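Local coordinates for protein amidohydrolase (Xanthomonas campestris pv. campestris, PDB 4DZH) that probably deaminates adenosine-type nucleosides such as 5'-methylthioadenosine, as a zinc-dependent amidohydrolase built on a TIM barrel, at residues H286-C299 with S328-V340. Sequence-based numbering, arbitrary orientation.
With MG (magnesium ion), chain B.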
loop_
_atom_site.group_PDB
_atom_site.type_symbol
_atom_site.label_atom_id
_atom_site.label_comp_id
_atom_site.label_asym_id
_atom_site.label_seq_id
_atom_site.Cartn_x
_atom_site.Cartn_y
_atom_site.Cartn_z
ATOM N N HIS A 286 -4.431 14.295 -6.758
ATOM C CA HIS A 286 -4.548 13.740 -5.424
ATOM C C HIS A 286 -3.319 12.896 -5.095
ATOM O O HIS A 286 -2.980 11.976 -5.838
ATOM C CB HIS A 286 -5.846 12.920 -5.393
ATOM C CG HIS A 286 -6.193 12.311 -4.066
ATOM N ND1 HIS A 286 -5.944 12.914 -2.843
ATOM C CD2 HIS A 286 -6.803 11.132 -3.777
ATOM C CE1 HIS A 286 -6.377 12.129 -1.873
ATOM N NE2 HIS A 286 -6.909 11.042 -2.412
ATOM N N CYS A 287 -2.666 13.241 -3.993
ATOM C CA CYS A 287 -1.467 12.570 -3.471
ATOM C C CYS A 287 -1.780 12.085 -2.040
ATOM O O CYS A 287 -1.301 12.637 -1.032
ATOM C CB CYS A 287 -0.298 13.561 -3.454
ATOM S SG CYS A 287 0.114 14.228 -5.078
ATOM N N PRO A 288 -2.589 11.030 -1.924
ATOM C CA PRO A 288 -3.077 10.662 -0.590
ATOM C C PRO A 288 -1.991 10.225 0.397
ATOM O O PRO A 288 -2.048 10.511 1.586
ATOM C CB PRO A 288 -4.039 9.490 -0.878
ATOM C CG PRO A 288 -3.655 8.988 -2.296
ATOM C CD PRO A 288 -3.190 10.227 -3.020
ATOM N N GLU A 289 -1.003 9.432 -0.065
ATOM C CA GLU A 289 -0.048 8.918 0.900
ATOM C C GLU A 289 0.802 10.034 1.506
ATOM O O GLU A 289 1.070 10.002 2.747
ATOM C CB GLU A 289 0.813 7.753 0.320
ATOM C CG GLU A 289 -0.062 6.535 -0.081
ATOM C CD GLU A 289 0.687 5.329 -0.601
ATOM O OE1 GLU A 289 1.956 5.330 -0.572
ATOM O OE2 GLU A 289 -0.025 4.362 -0.981
ATOM N N SER A 290 1.248 10.977 0.668
ATOM C CA SER A 290 1.994 12.127 1.157
ATOM C C SER A 290 1.122 12.943 2.112
ATOM O O SER A 290 1.607 13.356 3.180
ATOM C CB SER A 290 2.456 12.988 -0.002
ATOM O OG SER A 290 3.018 14.210 0.474
ATOM N N ASN A 291 -0.143 13.161 1.723
ATOM C CA ASN A 291 -1.059 13.965 2.556
ATOM C C ASN A 291 -1.230 13.296 3.944
ATOM O O ASN A 291 -1.274 13.969 5.002
ATOM C CB ASN A 291 -2.448 14.091 1.921
ATOM C CG ASN A 291 -2.504 14.891 0.623
ATOM O OD1 ASN A 291 -3.508 14.807 -0.097
ATOM N ND2 ASN A 291 -1.452 15.673 0.300
ATOM N N LEU A 292 -1.388 11.965 3.970
ATOM C CA LEU A 292 -1.601 11.322 5.233
ATOM C C LEU A 292 -0.317 11.388 6.054
ATOM O O LEU A 292 -0.339 11.718 7.243
ATOM C CB LEU A 292 -2.050 9.860 5.027
ATOM C CG LEU A 292 -3.396 9.624 4.356
ATOM C CD1 LEU A 292 -3.556 8.076 4.223
ATOM C CD2 LEU A 292 -4.491 10.150 5.256
ATOM N N LYS A 293 0.827 11.089 5.412
ATOM C CA LYS A 293 2.090 10.987 6.130
ATOM C C LYS A 293 2.509 12.340 6.714
ATOM O O LYS A 293 3.066 12.356 7.806
ATOM C CB LYS A 293 3.175 10.457 5.178
ATOM C CG LYS A 293 4.494 10.099 5.813
ATOM C CD LYS A 293 5.395 9.361 4.774
ATOM C CE LYS A 293 6.642 8.721 5.397
ATOM N NZ LYS A 293 7.693 9.723 5.758
ATOM N N LEU A 294 2.196 13.443 6.028
ATOM C CA LEU A 294 2.599 14.775 6.500
ATOM C C LEU A 294 1.500 15.380 7.362
ATOM O O LEU A 294 1.617 16.520 7.840
ATOM C CB LEU A 294 2.913 15.700 5.323
ATOM C CG LEU A 294 4.193 15.285 4.571
ATOM C CD1 LEU A 294 4.429 16.154 3.317
ATOM C CD2 LEU A 294 5.381 15.286 5.511
ATOM N N ALA A 295 0.424 14.627 7.547
ATOM C CA ALA A 295 -0.779 15.148 8.246
ATOM C C ALA A 295 -1.287 16.414 7.573
ATOM O O ALA A 295 -1.663 17.403 8.241
ATOM C CB ALA A 295 -0.525 15.385 9.729
ATOM N N SER A 296 -1.314 16.403 6.250
ATOM C CA SER A 296 -1.818 17.563 5.524
ATOM C C SER A 296 -3.326 17.651 5.489
ATOM O O SER A 296 -3.889 18.741 5.342
ATOM C CB SER A 296 -1.263 17.595 4.095
ATOM O OG SER A 296 0.163 17.523 4.154
ATOM N N GLY A 297 -3.992 16.508 5.609
ATOM C CA GLY A 297 -5.437 16.514 5.520
ATOM C C GLY A 297 -6.035 15.548 4.524
ATOM O O GLY A 297 -5.353 14.595 4.065
ATOM N N PHE A 298 -7.278 15.836 4.132
ATOM C CA PHE A 298 -8.146 14.873 3.434
ATOM C C PHE A 298 -8.820 15.500 2.227
ATOM O O PHE A 298 -9.913 16.086 2.314
ATOM C CB PHE A 298 -9.210 14.315 4.401
ATOM C CG PHE A 298 -8.624 13.611 5.594
ATOM C CD1 PHE A 298 -8.248 12.273 5.500
ATOM C CD2 PHE A 298 -8.419 14.286 6.802
ATOM C CE1 PHE A 298 -7.692 11.609 6.586
ATOM C CE2 PHE A 298 -7.863 13.634 7.891
ATOM C CZ PHE A 298 -7.489 12.287 7.789
ATOM N N CYS A 299 -8.138 15.431 1.101
ATOM C CA CYS A 299 -8.714 15.816 -0.167
ATOM C C CYS A 299 -10.024 15.099 -0.408
ATOM O O CYS A 299 -10.119 13.860 -0.239
ATOM C CB CYS A 299 -7.723 15.529 -1.304
ATOM S SG CYS A 299 -8.266 15.891 -2.902
ATOM N N SER A 328 0.057 1.163 -5.226
ATOM C CA SER A 328 -0.273 1.521 -3.858
ATOM C C SER A 328 -1.008 2.832 -3.759
ATOM O O SER A 328 -1.987 2.916 -3.027
ATOM C CB SER A 328 0.975 1.593 -2.997
ATOM O OG SER A 328 0.639 1.892 -1.636
ATOM N N GLU A 329 -0.509 3.851 -4.454
ATOM C CA GLU A 329 -1.149 5.163 -4.403
ATOM C C GLU A 329 -2.642 5.063 -4.816
ATOM O O GLU A 329 -3.534 5.701 -4.178
ATOM C CB GLU A 329 -0.413 6.140 -5.318
ATOM C CG GLU A 329 -0.665 7.566 -4.831
ATOM C CD GLU A 329 0.111 7.919 -3.611
ATOM O OE1 GLU A 329 -0.362 8.830 -2.863
ATOM O OE2 GLU A 329 1.193 7.352 -3.375
ATOM N N ASN A 330 -2.913 4.263 -5.854
ATOM C CA ASN A 330 -4.274 4.073 -6.341
ATOM C C ASN A 330 -5.117 3.416 -5.290
ATOM O O ASN A 330 -6.252 3.849 -5.026
ATOM C CB ASN A 330 -4.325 3.180 -7.587
ATOM C CG ASN A 330 -3.672 3.814 -8.822
ATOM O OD1 ASN A 330 -3.467 5.026 -8.903
ATOM N ND2 ASN A 330 -3.402 2.973 -9.822
ATOM N N ARG A 331 -4.608 2.325 -4.683
ATOM C CA ARG A 331 -5.355 1.661 -3.616
ATOM C C ARG A 331 -5.629 2.623 -2.446
ATOM O O ARG A 331 -6.753 2.671 -1.941
ATOM C CB ARG A 331 -4.612 0.436 -3.110
ATOM C CG ARG A 331 -5.384 -0.273 -1.995
ATOM C CD ARG A 331 -4.581 -0.409 -0.668
ATOM N NE ARG A 331 -3.351 -1.122 -0.999
ATOM C CZ ARG A 331 -2.137 -0.560 -0.994
ATOM N NH1 ARG A 331 -1.094 -1.260 -1.418
ATOM N NH2 ARG A 331 -1.935 0.710 -0.588
ATOM N N THR A 332 -4.617 3.399 -2.047
ATOM C CA THR A 332 -4.814 4.333 -0.930
ATOM C C THR A 332 -5.885 5.371 -1.297
ATOM O O THR A 332 -6.783 5.672 -0.467
ATOM C CB THR A 332 -3.496 5.010 -0.592
ATOM O OG1 THR A 332 -2.528 3.998 -0.223
ATOM C CG2 THR A 332 -3.685 5.925 0.603
ATOM N N ALA A 333 -5.815 5.881 -2.526
ATOM C CA ALA A 333 -6.811 6.867 -3.018
ATOM C C ALA A 333 -8.196 6.232 -2.941
ATOM O O ALA A 333 -9.150 6.848 -2.454
ATOM C CB ALA A 333 -6.511 7.318 -4.448
ATOM N N ALA A 334 -8.310 5.007 -3.425
ATOM C CA ALA A 334 -9.634 4.414 -3.505
ATOM C C ALA A 334 -10.216 4.150 -2.125
ATOM O O ALA A 334 -11.437 4.347 -1.936
ATOM C CB ALA A 334 -9.583 3.116 -4.322
ATOM N N ILE A 335 -9.416 3.657 -1.168
ATOM C CA ILE A 335 -9.987 3.272 0.134
ATOM C C ILE A 335 -10.163 4.508 1.009
ATOM O O ILE A 335 -11.184 4.648 1.686
ATOM C CB ILE A 335 -9.202 2.127 0.830
ATOM C CG1 ILE A 335 -7.793 2.614 1.245
ATOM C CG2 ILE A 335 -9.153 0.903 -0.141
ATOM C CD1 ILE A 335 -6.986 1.530 1.929
ATOM N N LEU A 336 -9.220 5.448 0.926
ATOM C CA LEU A 336 -9.351 6.680 1.692
ATOM C C LEU A 336 -10.587 7.431 1.215
ATOM O O LEU A 336 -11.262 8.061 2.017
ATOM C CB LEU A 336 -8.115 7.583 1.466
ATOM C CG LEU A 336 -8.196 8.870 2.321
ATOM C CD1 LEU A 336 -8.080 8.570 3.753
ATOM C CD2 LEU A 336 -7.023 9.717 1.886
ATOM N N ALA A 337 -10.879 7.380 -0.078
ATOM C CA ALA A 337 -11.981 8.201 -0.590
ATOM C C ALA A 337 -13.306 7.778 0.057
ATOM O O ALA A 337 -14.169 8.626 0.375
ATOM C CB ALA A 337 -12.061 8.123 -2.106
ATOM N N LYS A 338 -13.458 6.475 0.293
ATOM C CA LYS A 338 -14.680 5.924 0.878
ATOM C C LYS A 338 -14.834 6.388 2.330
ATOM O O LYS A 338 -15.937 6.781 2.761
ATOM C CB LYS A 338 -14.638 4.385 0.779
ATOM C CG LYS A 338 -14.689 3.909 -0.663
ATOM C CD LYS A 338 -14.057 2.489 -0.824
ATOM C CE LYS A 338 -14.130 1.956 -2.236
ATOM N NZ LYS A 338 -13.343 2.729 -3.271
ATOM N N ALA A 339 -13.740 6.411 3.081
ATOM C CA ALA A 339 -13.802 6.697 4.505
ATOM C C ALA A 339 -14.046 8.200 4.687
ATOM O O ALA A 339 -14.876 8.617 5.537
ATOM C CB ALA A 339 -12.529 6.308 5.173
ATOM N N VAL A 340 -13.342 8.999 3.895
ATOM C CA VAL A 340 -13.501 10.464 3.936
ATOM C C VAL A 340 -14.929 10.857 3.577
ATOM O O VAL A 340 -15.521 11.735 4.238
ATOM C CB VAL A 340 -12.471 11.177 3.040
ATOM C CG1 VAL A 340 -12.884 12.686 2.772
ATOM C CG2 VAL A 340 -11.084 11.055 3.681
HETATM MG MG MG B . 3.710 4.775 -1.383
HETATM O O HOH W 1 -8.937 9.573 -1.315
HETATM O O HOH W 2 1.227 10.822 -2.223
HETATM O O HOH W 3 2.847 5.158 -3.200
HETATM O O HOH W 4 4.595 4.408 0.559
HETATM O O HOH W 5 3.287 2.682 -1.385
#
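Leu336 CD2 lies at the edge of the His286 ring and Pro288 CD over the centre of one face, while Ala333 CB comes obliquely, 3.9 Å from His286 CD2. A water joins His286 NE2 to the Ala333 carbonyl. Phe298 likewise has Leu336 CD1 at its edge, while Val340 CG2 comes obliquely to its CD1 at 3.6 Å. Pro288 sits as a knob among Glu329, Thr332, Ala333 and Leu336, and Leu292 reaches Leu336 tip to tip. The polar end is Glu289, extended beyond CG, its carboxylate turned 41° from that of Glu329. Its OE2 takes the Ser328 hydroxyl on the syn lone pair and that of Thr332 on the anti side, tilted somewhat out of plane, each oxygen pair 2.6 Å apart; its OE1 binds magnesium at 2.0 Å. Bent at chi2, Glu329 brings OE1 back to the Glu289 backbone N, 2.9 Å and nearly straight (167°), met on its syn side from out of the carboxylate plane, while OE2 accepts from a magnesium-bound water and from Asn321, itself a ligand with Asp323. Helix 288-293 thus supplies a magnesium ligand and helix 328-340, its axis 67° away, the second shell; metal and donors probably offset the charge of two buried glutamates.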